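PDB 6IST: lysin from Enterococcus phage IMEEF1, which probably breaks down the peptidoglycan of its Enterococcus host through a calcium-binding CHAP-family hydrolase domain, opening the bacterial cell wall. Local coordinates for residues C[42-46]-C[214-219]; C[48-52]-C[85-91]; C[77-81]-C[104-108]. One frame throughout, in Å; residues are numbered along the deposited sequence.

Contact 1: residues C[42-46]-C[214-219]; sequences GWRPY and NVTTYN
Residues 42-46, just after helix 29-41 of the CHAP domain, run alongside strand 215-219 as a short parallel pairing, end-to-end directions 22° apart. G42 leaves the helix with positive phi (67°/23°); W43 and R44 are extended. The one firm bridge joins W43 to V215, CA atoms 4.8 Å apart: V215 N donates to G42 O (3.0 Å) and V215 O accepts from R44 N (3.0 Å), so V215 bonds to the residues on both sides of W43, as parallel strands do. The short, weakly bonded strand 43-44 lies outermost, within this chain, in a mixed sheet whose other strands come from the C-terminal part.

W43 (chi1 t, chi2 40°) and V215 project from one face, with CD1 of W43 3.9 Å from CG1 of V215; R44 and T216 take the other. Y46, chi1 t, brings CD1 3.5 Å from T217 CG2.

Polar side chains extend the pairing. R44 (t, t, then p at chi3) hydrogen-bonds through NH1 to T217 O (2.9 Å), and Y46 OH donates to N219 OD1 (2.8 Å). Water 1 links R44 O (2.6 Å) and R44 NE (3.0 Å) to T217 N (2.9 Å); water 2 links R44 O (2.8 Å) to T217 OG1 (2.6 Å). Direct backbone pairing thus ends at R44, beyond which side chains and water carry the hydrogen bonding between the separating segments.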
ATOM      1  N   GLY C  42      -9.348  -0.138  -5.956  1.00 22.28           N
ATOM      2  CA  GLY C  42      -8.086  -0.728  -5.479  1.00 21.96           C
ATOM      3  C   GLY C  42      -8.377  -1.819  -4.444  1.00 24.29           C
ATOM      4  O   GLY C  42      -7.487  -2.164  -3.657  1.00 23.10           O
ATOM      5  N   TRP C  43      -9.572  -2.385  -4.472  1.00 20.88           N
ATOM      6  CA  TRP C  43      -9.988  -3.449  -3.519  1.00 18.94           C
ATOM      7  C   TRP C  43     -10.067  -4.760  -4.312  1.00 19.26           C
ATOM      8  O   TRP C  43     -10.810  -4.824  -5.313  1.00 22.03           O
ATOM      9  CB  TRP C  43     -11.329  -3.135  -2.936  1.00 18.49           C
ATOM     10  CG  TRP C  43     -11.910  -4.277  -2.072  1.00 19.60           C
ATOM     11  CD1 TRP C  43     -11.223  -5.058  -1.199  1.00 21.34           C
ATOM     12  CD2 TRP C  43     -13.251  -4.668  -1.976  1.00 22.52           C
ATOM     13  NE1 TRP C  43     -12.040  -5.938  -0.604  1.00 22.66           N
ATOM     14  CE2 TRP C  43     -13.324  -5.677  -1.016  1.00 21.14           C
ATOM     15  CE3 TRP C  43     -14.432  -4.227  -2.555  1.00 22.77           C
ATOM     16  CZ2 TRP C  43     -14.496  -6.297  -0.709  1.00 25.40           C
ATOM     17  CZ3 TRP C  43     -15.587  -4.860  -2.250  1.00 22.98           C
ATOM     18  CH2 TRP C  43     -15.628  -5.872  -1.325  1.00 25.03           C
ATOM     19  N   ARG C  44      -9.360  -5.818  -3.881  1.00 19.53           N
ATOM     20  CA  ARG C  44      -9.564  -7.184  -4.446  1.00 17.14           C
ATOM     21  C   ARG C  44     -10.380  -8.034  -3.439  1.00 18.86           C
ATOM     22  O   ARG C  44      -9.850  -8.522  -2.439  1.00 18.16           O
ATOM     23  CB  ARG C  44      -8.217  -7.864  -4.782  1.00 18.48           C
ATOM     24  CG  ARG C  44      -8.368  -9.251  -5.337  1.00 20.81           C
ATOM     25  CD  ARG C  44      -7.023  -9.881  -5.801  1.00 26.19           C
ATOM     26  NE  ARG C  44      -6.432 -10.566  -4.624  1.00 33.70           N
ATOM     27  CZ  ARG C  44      -5.312 -11.317  -4.588  1.00 38.89           C
ATOM     28  NH1 ARG C  44      -4.939 -11.895  -3.438  1.00 36.57           N
ATOM     29  NH2 ARG C  44      -4.608 -11.553  -5.696  1.00 37.45           N
ATOM     30  N   PRO C  45     -11.694  -8.190  -3.675  1.00 19.03           N
ATOM     31  CA  PRO C  45     -12.476  -9.042  -2.815  1.00 19.78           C
ATOM     32  C   PRO C  45     -11.915 -10.430  -2.853  1.00 19.78           C
ATOM     33  O   PRO C  45     -11.430 -10.866  -3.853  1.00 21.32           O
ATOM     34  CB  PRO C  45     -13.899  -9.018  -3.461  1.00 19.83           C
ATOM     35  CG  PRO C  45     -13.903  -7.766  -4.285  1.00 22.41           C
ATOM     36  CD  PRO C  45     -12.496  -7.617  -4.788  1.00 21.27           C
ATOM     37  N   TYR C  46     -12.103 -11.121  -1.760  1.00 23.16           N
ATOM     38  CA  TYR C  46     -11.546 -12.437  -1.563  1.00 25.14           C
ATOM     39  C   TYR C  46     -12.610 -13.517  -1.738  1.00 20.94           C
ATOM     40  O   TYR C  46     -13.783 -13.320  -1.488  1.00 21.79           O
ATOM     41  CB  TYR C  46     -10.970 -12.461  -0.154  1.00 27.84           C
ATOM     42  CG  TYR C  46     -10.476 -13.785   0.208  1.00 34.62           C
ATOM     43  CD1 TYR C  46      -9.211 -14.213  -0.235  1.00 41.18           C
ATOM     44  CD2 TYR C  46     -11.253 -14.647   0.978  1.00 36.79           C
ATOM     45  CE1 TYR C  46      -8.735 -15.474   0.107  1.00 41.06           C
ATOM     46  CE2 TYR C  46     -10.785 -15.920   1.296  1.00 39.97           C
ATOM     47  CZ  TYR C  46      -9.529 -16.305   0.872  1.00 39.75           C
ATOM     48  OH  TYR C  46      -9.066 -17.544   1.206  1.00 45.40           O
ATOM     49  N   ASN C 214      -5.152   0.710  -1.298  1.00 19.13           N
ATOM     50  CA  ASN C 214      -5.334  -0.673  -1.776  1.00 20.62           C
ATOM     51  C   ASN C 214      -5.626  -1.618  -0.632  1.00 20.24           C
ATOM     52  O   ASN C 214      -4.906  -1.634   0.355  1.00 22.67           O
ATOM     53  CB  ASN C 214      -4.057  -1.237  -2.431  1.00 24.52           C
ATOM     54  CG  ASN C 214      -4.214  -2.687  -2.964  1.00 26.49           C
ATOM     55  OD1 ASN C 214      -4.137  -3.713  -2.203  1.00 21.95           O
ATOM     56  ND2 ASN C 214      -4.358  -2.793  -4.280  1.00 30.63           N
ATOM     57  N   VAL C 215      -6.537  -2.520  -0.863  1.00 19.49           N
ATOM     58  CA  VAL C 215      -6.840  -3.590   0.098  1.00 18.53           C
ATOM     59  C   VAL C 215      -6.907  -4.905  -0.615  1.00 21.61           C
ATOM     60  O   VAL C 215      -7.709  -5.099  -1.528  1.00 20.95           O
ATOM     61  CB  VAL C 215      -8.175  -3.323   0.799  1.00 20.12           C
ATOM     62  CG1 VAL C 215      -8.579  -4.505   1.662  1.00 19.88           C
ATOM     63  CG2 VAL C 215      -8.069  -2.105   1.680  1.00 22.07           C
ATOM     64  N   THR C 216      -6.034  -5.817  -0.222  1.00 19.29           N
ATOM     65  CA  THR C 216      -5.992  -7.125  -0.806  1.00 21.54           C
ATOM     66  C   THR C 216      -5.940  -8.102   0.391  1.00 19.97           C
ATOM     67  O   THR C 216      -5.359  -7.762   1.415  1.00 19.22           O
ATOM     68  CB  THR C 216      -4.693  -7.255  -1.664  1.00 25.54           C
ATOM     69  OG1 THR C 216      -4.677  -6.243  -2.700  1.00 25.12           O
ATOM     70  CG2 THR C 216      -4.561  -8.572  -2.330  1.00 26.98           C
ATOM     71  N   THR C 217      -6.403  -9.303   0.153  1.00 18.00           N
ATOM     72  CA  THR C 217      -6.289 -10.407   1.131  1.00 19.41           C
ATOM     73  C   THR C 217      -5.269 -11.410   0.639  1.00 18.71           C
ATOM     74  O   THR C 217      -5.322 -11.886  -0.531  1.00 19.30           O
ATOM     75  CB  THR C 217      -7.630 -11.110   1.250  1.00 17.20           C
ATOM     76  OG1 THR C 217      -8.605 -10.177   1.709  1.00 18.53           O
ATOM     77  CG2 THR C 217      -7.616 -12.241   2.236  1.00 17.31           C
ATOM     78  N   TYR C 218      -4.361 -11.834   1.538  1.00 18.64           N
ATOM     79  CA  TYR C 218      -3.372 -12.863   1.202  1.00 18.02           C
ATOM     80  C   TYR C 218      -3.635 -14.102   2.019  1.00 20.75           C
ATOM     81  O   TYR C 218      -3.902 -14.006   3.224  1.00 20.67           O
ATOM     82  CB  TYR C 218      -1.966 -12.342   1.582  1.00 19.16           C
ATOM     83  CG  TYR C 218      -1.573 -11.121   0.810  1.00 20.62           C
ATOM     84  CD1 TYR C 218      -2.073  -9.889   1.188  1.00 19.61           C
ATOM     85  CD2 TYR C 218      -0.808 -11.214  -0.323  1.00 24.02           C
ATOM     86  CE1 TYR C 218      -1.721  -8.729   0.472  1.00 23.47           C
ATOM     87  CE2 TYR C 218      -0.437 -10.086  -1.046  1.00 23.41           C
ATOM     88  CZ  TYR C 218      -0.909  -8.853  -0.668  1.00 25.12           C
ATOM     89  OH  TYR C 218      -0.542  -7.731  -1.428  1.00 24.71           O
ATOM     90  N   ASN C 219      -3.583 -15.277   1.394  1.00 23.46           N
ATOM     91  CA  ASN C 219      -3.634 -16.519   2.189  1.00 26.34           C
ATOM     92  C   ASN C 219      -2.324 -16.647   2.929  1.00 26.18           C
ATOM     93  O   ASN C 219      -1.316 -16.171   2.495  1.00 23.84           O
ATOM     94  CB  ASN C 219      -3.828 -17.773   1.312  1.00 31.51           C
ATOM     95  CG  ASN C 219      -5.173 -17.782   0.640  1.00 38.22           C
ATOM     96  OD1 ASN C 219      -6.220 -17.638   1.298  1.00 45.78           O
ATOM     97  ND2 ASN C 219      -5.165 -17.907  -0.686  1.00 48.10           N
TER
HETATM   98  O   HOH W   1      -8.000 -10.264  -2.034  1.00 23.06           O
HETATM   99  O   HOH W   2      -9.540  -8.204   0.314  1.00 23.12           O

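Contact 2: residues C[48-52]-C[85-91]; sequences NAIAL and YAQYGHT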
ATOM      1  N   ASN C  48     -15.053 -16.811  -3.114  1.00 23.18           N
ATOM      2  CA  ASN C  48     -16.198 -16.959  -4.022  1.00 21.92           C
ATOM      3  C   ASN C  48     -17.175 -15.857  -3.693  1.00 18.95           C
ATOM      4  O   ASN C  48     -16.997 -15.160  -2.716  1.00 18.48           O
ATOM      5  CB  ASN C  48     -16.867 -18.294  -3.780  1.00 27.32           C
ATOM      6  CG  ASN C  48     -16.038 -19.430  -4.290  1.00 30.64           C
ATOM      7  OD1 ASN C  48     -15.341 -19.265  -5.245  1.00 33.39           O
ATOM      8  ND2 ASN C  48     -16.161 -20.614  -3.672  1.00 34.23           N
ATOM      9  N   ALA C  49     -18.222 -15.740  -4.493  1.00 18.07           N
ATOM     10  CA  ALA C  49     -19.230 -14.744  -4.262  1.00 19.30           C
ATOM     11  C   ALA C  49     -19.819 -14.730  -2.885  1.00 18.39           C
ATOM     12  O   ALA C  49     -20.091 -13.690  -2.324  1.00 19.95           O
ATOM     13  CB  ALA C  49     -20.321 -14.913  -5.328  1.00 20.45           C
ATOM     14  N   ILE C  50     -20.079 -15.907  -2.301  1.00 16.91           N
ATOM     15  CA  ILE C  50     -20.694 -16.011  -1.043  1.00 18.83           C
ATOM     16  C   ILE C  50     -19.876 -15.395   0.080  1.00 20.06           C
ATOM     17  O   ILE C  50     -20.428 -14.985   1.082  1.00 20.61           O
ATOM     18  CB  ILE C  50     -20.983 -17.506  -0.705  1.00 19.68           C
ATOM     19  CG1 ILE C  50     -21.883 -17.669   0.526  1.00 20.46           C
ATOM     20  CG2 ILE C  50     -19.691 -18.345  -0.571  1.00 23.01           C
ATOM     21  CD1 ILE C  50     -23.240 -17.030   0.276  1.00 21.43           C
ATOM     22  N   ALA C  51     -18.552 -15.376  -0.074  1.00 20.05           N
ATOM     23  CA  ALA C  51     -17.675 -14.704   0.879  1.00 20.27           C
ATOM     24  C   ALA C  51     -17.888 -13.202   0.916  1.00 20.72           C
ATOM     25  O   ALA C  51     -17.552 -12.563   1.918  1.00 20.11           O
ATOM     26  CB  ALA C  51     -16.225 -14.976   0.612  1.00 23.26           C
ATOM     27  N   LEU C  52     -18.490 -12.604  -0.119  1.00 18.50           N
ATOM     28  CA  LEU C  52     -18.912 -11.188   0.066  1.00 18.20           C
ATOM     29  C   LEU C  52     -19.896 -10.896   1.252  1.00 19.82           C
ATOM     30  O   LEU C  52     -20.080  -9.746   1.694  1.00 19.63           O
ATOM     31  CB  LEU C  52     -19.527 -10.707  -1.251  1.00 20.70           C
ATOM     32  CG  LEU C  52     -18.598 -10.609  -2.457  1.00 22.74           C
ATOM     33  CD1 LEU C  52     -19.384 -10.435  -3.747  1.00 21.54           C
ATOM     34  CD2 LEU C  52     -17.534  -9.509  -2.320  1.00 22.87           C
ATOM     35  N   TYR C  85     -27.969 -20.494  -3.768  1.00 19.69           N
ATOM     36  CA  TYR C  85     -26.827 -19.674  -3.821  1.00 20.45           C
ATOM     37  C   TYR C  85     -26.034 -19.714  -2.523  1.00 21.22           C
ATOM     38  O   TYR C  85     -25.019 -19.060  -2.421  1.00 21.65           O
ATOM     39  CB  TYR C  85     -27.293 -18.236  -4.090  1.00 23.70           C
ATOM     40  CG  TYR C  85     -28.032 -18.134  -5.390  1.00 22.66           C
ATOM     41  CD1 TYR C  85     -27.340 -18.111  -6.570  1.00 28.12           C
ATOM     42  CD2 TYR C  85     -29.383 -18.020  -5.423  1.00 25.17           C
ATOM     43  CE1 TYR C  85     -28.006 -18.017  -7.785  1.00 29.95           C
ATOM     44  CE2 TYR C  85     -30.068 -17.951  -6.616  1.00 25.05           C
ATOM     45  CZ  TYR C  85     -29.374 -17.913  -7.776  1.00 28.14           C
ATOM     46  OH  TYR C  85     -30.056 -17.811  -8.982  1.00 38.20           O
ATOM     47  N   ALA C  86     -26.510 -20.466  -1.498  1.00 18.92           N
ATOM     48  CA  ALA C  86     -25.849 -20.414  -0.203  1.00 20.18           C
ATOM     49  C   ALA C  86     -24.493 -21.087  -0.337  1.00 21.36           C
ATOM     50  O   ALA C  86     -23.571 -20.765   0.410  1.00 22.50           O
ATOM     51  CB  ALA C  86     -26.697 -21.029   0.919  1.00 20.72           C
ATOM     52  N   GLN C  87     -24.335 -22.010  -1.273  1.00 23.96           N
ATOM     53  CA  GLN C  87     -23.060 -22.690  -1.346  1.00 25.17           C
ATOM     54  C   GLN C  87     -21.896 -21.854  -1.882  1.00 24.61           C
ATOM     55  O   GLN C  87     -20.844 -21.744  -1.220  1.00 22.77           O
ATOM     56  CB  GLN C  87     -23.227 -23.950  -2.148  1.00 28.56           C
ATOM     57  CG  GLN C  87     -22.004 -24.804  -2.039  1.00 32.28           C
ATOM     58  CD  GLN C  87     -22.207 -26.148  -2.691  1.00 39.70           C
ATOM     59  OE1 GLN C  87     -23.138 -26.326  -3.472  1.00 41.00           O
ATOM     60  NE2 GLN C  87     -21.277 -27.074  -2.446  1.00 42.25           N
ATOM     61  N   TYR C  88     -22.052 -21.314  -3.099  1.00 20.85           N
ATOM     62  CA  TYR C  88     -21.029 -20.545  -3.786  1.00 22.28           C
ATOM     63  C   TYR C  88     -21.336 -19.062  -3.983  1.00 20.90           C
ATOM     64  O   TYR C  88     -20.445 -18.282  -4.232  1.00 21.71           O
ATOM     65  CB  TYR C  88     -20.781 -21.138  -5.131  1.00 26.87           C
ATOM     66  CG  TYR C  88     -20.268 -22.552  -5.056  1.00 31.07           C
ATOM     67  CD1 TYR C  88     -19.020 -22.819  -4.499  1.00 38.35           C
ATOM     68  CD2 TYR C  88     -21.025 -23.606  -5.536  1.00 36.55           C
ATOM     69  CE1 TYR C  88     -18.540 -24.128  -4.421  1.00 44.60           C
ATOM     70  CE2 TYR C  88     -20.553 -24.931  -5.463  1.00 41.37           C
ATOM     71  CZ  TYR C  88     -19.314 -25.174  -4.913  1.00 45.17           C
ATOM     72  OH  TYR C  88     -18.835 -26.461  -4.839  1.00 53.79           O
ATOM     73  N   GLY C  89     -22.623 -18.738  -3.975  1.00 18.85           N
ATOM     74  CA  GLY C  89     -23.105 -17.398  -4.244  1.00 18.71           C
ATOM     75  C   GLY C  89     -23.150 -17.012  -5.713  1.00 18.12           C
ATOM     76  O   GLY C  89     -22.806 -17.755  -6.608  1.00 20.51           O
ATOM     77  N   HIS C  90     -23.639 -15.803  -5.934  1.00 13.18           N
ATOM     78  CA  HIS C  90     -23.539 -15.173  -7.243  1.00 12.72           C
ATOM     79  C   HIS C  90     -23.354 -13.706  -6.976  1.00 12.26           C
ATOM     80  O   HIS C  90     -23.719 -13.233  -5.926  1.00 14.58           O
ATOM     81  CB  HIS C  90     -24.838 -15.449  -8.009  1.00 14.73           C
ATOM     82  CG  HIS C  90     -24.847 -14.861  -9.375  1.00 15.58           C
ATOM     83  ND1 HIS C  90     -23.953 -15.194 -10.358  1.00 19.70           N
ATOM     84  CD2 HIS C  90     -25.633 -13.901  -9.883  1.00 19.56           C
ATOM     85  CE1 HIS C  90     -24.182 -14.459 -11.432  1.00 18.12           C
ATOM     86  NE2 HIS C  90     -25.210 -13.661 -11.156  1.00 18.40           N
ATOM     87  N   THR C  91     -22.858 -12.967  -7.973  1.00 12.21           N
ATOM     88  CA  THR C  91     -22.640 -11.542  -7.829  1.00 14.63           C
ATOM     89  C   THR C  91     -22.699 -10.918  -9.184  1.00 14.79           C
ATOM     90  O   THR C  91     -22.752 -11.597 -10.164  1.00 13.96           O
ATOM     91  CB  THR C  91     -21.299 -11.267  -7.132  1.00 15.45           C
ATOM     92  OG1 THR C  91     -21.166  -9.870  -6.863  1.00 16.58           O
ATOM     93  CG2 THR C  91     -20.069 -11.764  -7.977  1.00 15.60           C
TER
HETATM   94  O   HOH W   3     -17.963 -21.319  -1.276  1.00 32.49           O
HETATM   95  O   HOH W   4     -18.388 -17.519  -6.734  1.00 30.69           O
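Residues 49-52 coil like a helical turn, L52 N bonded to A49 O (2.9 Å), and pack against the loop 85-89 where it feeds into strand 90-94 of the antiparallel sheet of the CHAP domain. The backbones come closest at I50 and G89, CA atoms 4.2 Å apart, and are joined by one direct hydrogen bond, I50 N to Y88 O (3.1 Å). Water 4 accepts from A49 N (2.9 Å) and gives a weak bond to Y88 O (3.3 Å). G89 has positive phi, and a CB there would lie 2.5 Å from I50 N, so this approach leaves no room for a side chain.

I50 lies against the curve of the loop, with its CG1 3.5 Å from A86 O and its CG2 3.6 Å from Q87 O. A49 CB packs 3.5 Å from H90 N. The H90 CA-to-CB bond points away from 48-52, and NE2 is hydrogen-bonded to D108 OD2, consistent with a Cys-His-Asp triad with C29. T91 OG1, hydrogen-bonded to M78 O, has L52 CD1 3.6 Å away. N48 ND2 sits at the edge of the Y88 ring, 3.7 Å from CD1, and donates to water 3 (3.1 Å), which donates to Q87 O at 2.9 Å.

Contact 3: residues C[77-81]-C[104-108]; sequences VMIWG and FVSVD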
ATOM      1  N   VAL C  77     -22.761  -3.572  -5.538  1.00 18.24           N
ATOM      2  CA  VAL C  77     -22.326  -4.950  -5.839  1.00 20.38           C
ATOM      3  C   VAL C  77     -23.419  -5.848  -5.228  1.00 19.88           C
ATOM      4  O   VAL C  77     -23.681  -5.782  -4.036  1.00 16.93           O
ATOM      5  CB  VAL C  77     -20.964  -5.257  -5.187  1.00 20.07           C
ATOM      6  CG1 VAL C  77     -20.664  -6.754  -5.324  1.00 21.03           C
ATOM      7  CG2 VAL C  77     -19.841  -4.399  -5.739  1.00 25.08           C
ATOM      8  N   MET C  78     -24.075  -6.685  -6.033  1.00 16.51           N
ATOM      9  CA  MET C  78     -25.141  -7.537  -5.636  1.00 18.78           C
ATOM     10  C   MET C  78     -24.582  -8.819  -5.179  1.00 19.50           C
ATOM     11  O   MET C  78     -23.608  -9.360  -5.747  1.00 21.86           O
ATOM     12  CB  MET C  78     -26.006  -7.830  -6.855  1.00 21.42           C
ATOM     13  CG  MET C  78     -26.620  -6.635  -7.473  1.00 21.98           C
ATOM     14  SD  MET C  78     -27.705  -5.661  -6.465  1.00 17.10           S
ATOM     15  CE  MET C  78     -28.649  -6.976  -5.620  1.00 22.35           C
ATOM     16  N   ILE C  79     -25.194  -9.322  -4.166  1.00 17.76           N
ATOM     17  CA  ILE C  79     -24.857 -10.583  -3.567  1.00 18.03           C
ATOM     18  C   ILE C  79     -26.064 -11.504  -3.477  1.00 17.52           C
ATOM     19  O   ILE C  79     -27.062 -11.179  -2.814  1.00 16.06           O
ATOM     20  CB  ILE C  79     -24.300 -10.342  -2.150  1.00 20.47           C
ATOM     21  CG1 ILE C  79     -23.260  -9.212  -2.067  1.00 22.18           C
ATOM     22  CG2 ILE C  79     -23.735 -11.666  -1.611  1.00 23.07           C
ATOM     23  CD1 ILE C  79     -22.988  -8.825  -0.639  1.00 21.91           C
ATOM     24  N   TRP C  80     -25.951 -12.694  -4.076  1.00 19.53           N
ATOM     25  CA  TRP C  80     -26.893 -13.760  -3.912  1.00 17.67           C
ATOM     26  C   TRP C  80     -26.300 -14.725  -2.966  1.00 18.96           C
ATOM     27  O   TRP C  80     -25.136 -15.189  -3.204  1.00 17.95           O
ATOM     28  CB  TRP C  80     -27.131 -14.443  -5.185  1.00 18.91           C
ATOM     29  CG  TRP C  80     -28.001 -13.787  -6.195  1.00 18.22           C
ATOM     30  CD1 TRP C  80     -29.325 -14.105  -6.477  1.00 18.60           C
ATOM     31  CD2 TRP C  80     -27.660 -12.711  -7.096  1.00 18.87           C
ATOM     32  NE1 TRP C  80     -29.783 -13.309  -7.508  1.00 19.57           N
ATOM     33  CE2 TRP C  80     -28.811 -12.431  -7.879  1.00 17.56           C
ATOM     34  CE3 TRP C  80     -26.549 -11.949  -7.282  1.00 18.49           C
ATOM     35  CZ2 TRP C  80     -28.798 -11.413  -8.855  1.00 18.91           C
ATOM     36  CZ3 TRP C  80     -26.503 -10.970  -8.300  1.00 18.90           C
ATOM     37  CH2 TRP C  80     -27.657 -10.716  -9.038  1.00 18.93           C
ATOM     38  N   GLY C  81     -27.050 -15.043  -1.921  1.00 18.18           N
ATOM     39  CA  GLY C  81     -26.503 -15.985  -0.899  1.00 20.10           C
ATOM     40  C   GLY C  81     -27.483 -16.908  -0.228  1.00 20.56           C
ATOM     41  O   GLY C  81     -27.127 -17.482   0.810  1.00 23.57           O
ATOM     42  N   PHE C 104     -34.781  -5.683 -10.455  1.00 22.19           N
ATOM     43  CA  PHE C 104     -33.666  -4.824 -10.673  1.00 23.13           C
ATOM     44  C   PHE C 104     -32.844  -5.298 -11.883  1.00 22.17           C
ATOM     45  O   PHE C 104     -33.013  -6.420 -12.375  1.00 19.69           O
ATOM     46  CB  PHE C 104     -32.808  -4.748  -9.382  1.00 19.63           C
ATOM     47  CG  PHE C 104     -32.112  -6.050  -9.011  1.00 17.56           C
ATOM     48  CD1 PHE C 104     -32.736  -6.974  -8.178  1.00 19.86           C
ATOM     49  CD2 PHE C 104     -30.867  -6.295  -9.428  1.00 18.56           C
ATOM     50  CE1 PHE C 104     -32.144  -8.165  -7.833  1.00 19.86           C
ATOM     51  CE2 PHE C 104     -30.246  -7.509  -9.127  1.00 17.71           C
ATOM     52  CZ  PHE C 104     -30.873  -8.405  -8.294  1.00 18.60           C
ATOM     53  N   VAL C 105     -31.964  -4.439 -12.360  1.00 20.43           N
ATOM     54  CA  VAL C 105     -31.052  -4.762 -13.409  1.00 19.85           C
ATOM     55  C   VAL C 105     -29.598  -4.764 -12.942  1.00 19.22           C
ATOM     56  O   VAL C 105     -29.149  -3.824 -12.370  1.00 17.69           O
ATOM     57  CB  VAL C 105     -31.232  -3.787 -14.578  1.00 24.26           C
ATOM     58  CG1 VAL C 105     -30.235  -4.031 -15.659  1.00 25.48           C
ATOM     59  CG2 VAL C 105     -32.649  -3.902 -15.143  1.00 24.48           C
ATOM     60  N   SER C 106     -28.878  -5.840 -13.207  1.00 17.95           N
ATOM     61  CA  SER C 106     -27.466  -5.923 -12.970  1.00 18.73           C
ATOM     62  C   SER C 106     -26.720  -6.543 -14.201  1.00 21.18           C
ATOM     63  O   SER C 106     -27.324  -7.255 -15.023  1.00 23.62           O
ATOM     64  CB  SER C 106     -27.162  -6.637 -11.614  1.00 19.63           C
ATOM     65  OG  SER C 106     -27.507  -8.018 -11.685  1.00 21.37           O
ATOM     66  N   VAL C 107     -25.417  -6.257 -14.347  1.00 18.70           N
ATOM     67  CA  VAL C 107     -24.571  -6.883 -15.348  1.00 18.46           C
ATOM     68  C   VAL C 107     -23.783  -7.929 -14.605  1.00 16.64           C
ATOM     69  O   VAL C 107     -23.193  -7.617 -13.544  1.00 17.91           O
ATOM     70  CB  VAL C 107     -23.643  -5.877 -15.966  1.00 19.53           C
ATOM     71  CG1 VAL C 107     -22.540  -6.536 -16.719  1.00 20.31           C
ATOM     72  CG2 VAL C 107     -24.456  -4.989 -16.846  1.00 20.48           C
ATOM     73  N   ASP C 108     -23.933  -9.149 -15.043  1.00 15.64           N
ATOM     74  CA  ASP C 108     -23.395 -10.311 -14.336  1.00 17.80           C
ATOM     75  C   ASP C 108     -22.710 -11.189 -15.370  1.00 17.58           C
ATOM     76  O   ASP C 108     -23.153 -11.275 -16.525  1.00 16.75           O
ATOM     77  CB  ASP C 108     -24.443 -11.249 -13.729  1.00 19.77           C
ATOM     78  CG  ASP C 108     -25.564 -10.609 -12.882  1.00 20.28           C
ATOM     79  OD1 ASP C 108     -25.561  -9.431 -12.487  1.00 21.08           O
ATOM     80  OD2 ASP C 108     -26.404 -11.450 -12.435  1.00 24.92           O
TER
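M78 and W80 point from strand 77-80 towards F104, S106 and D108 of strand 103-108. The two strands are not sheet neighbours, since 90-94 runs between them; their short axes lie 8.7 Å apart at 92°, and side chains alone bridge the gap. M78 folds back with all three chi angles in m wells, bringing CE over the F104 face, 4.2 Å from the ring centroid: a CH-pi contact, with SD obliquely placed at 4.7 Å from that centroid in a Met-aromatic contact. F104 takes chi1 p, which lets CZ touch both M78 CE (3.8 Å) and W80 CZ2 (3.7 Å).

The W80 indole (chi1 -77°, chi2 -102°) extends to put CH2 3.8 Å from S106 OG and 3.7 Å from D108 OD2. S106, also p, donates OG to D108 OD1 at 2.5 Å. D108 OD2 is hydrogen-bonded to H90 NE2 and H127 NE2, consistent with D108 being the acidic member of a Cys-His-Asp triad with H90 and C29, in a papain-like CHAP domain.

Contacts 2 and 3 meet at one antiparallel sheet: strand 90-94, entered in contact 2, runs between the two strands of contact 3. Contact 2 holds the candidate triad histidine and contact 3 the candidate aspartate, with H90 NE2 2.8 Å from D108 OD2. Contact 3 is wholly buried and relies on side chains alone, with no hydrogen bond across; contact 2, running from buried A49 and L52 out to exposed N48 and Y88, adds one direct backbone bond to apolar packing on a loop. Contact 1, partly buried, relies on backbone pairing, polar side chains and waters. It belongs to another sheet, yet P45 CB packs on L52 CD2 (3.8 Å), and it closes a chain loop holding both others.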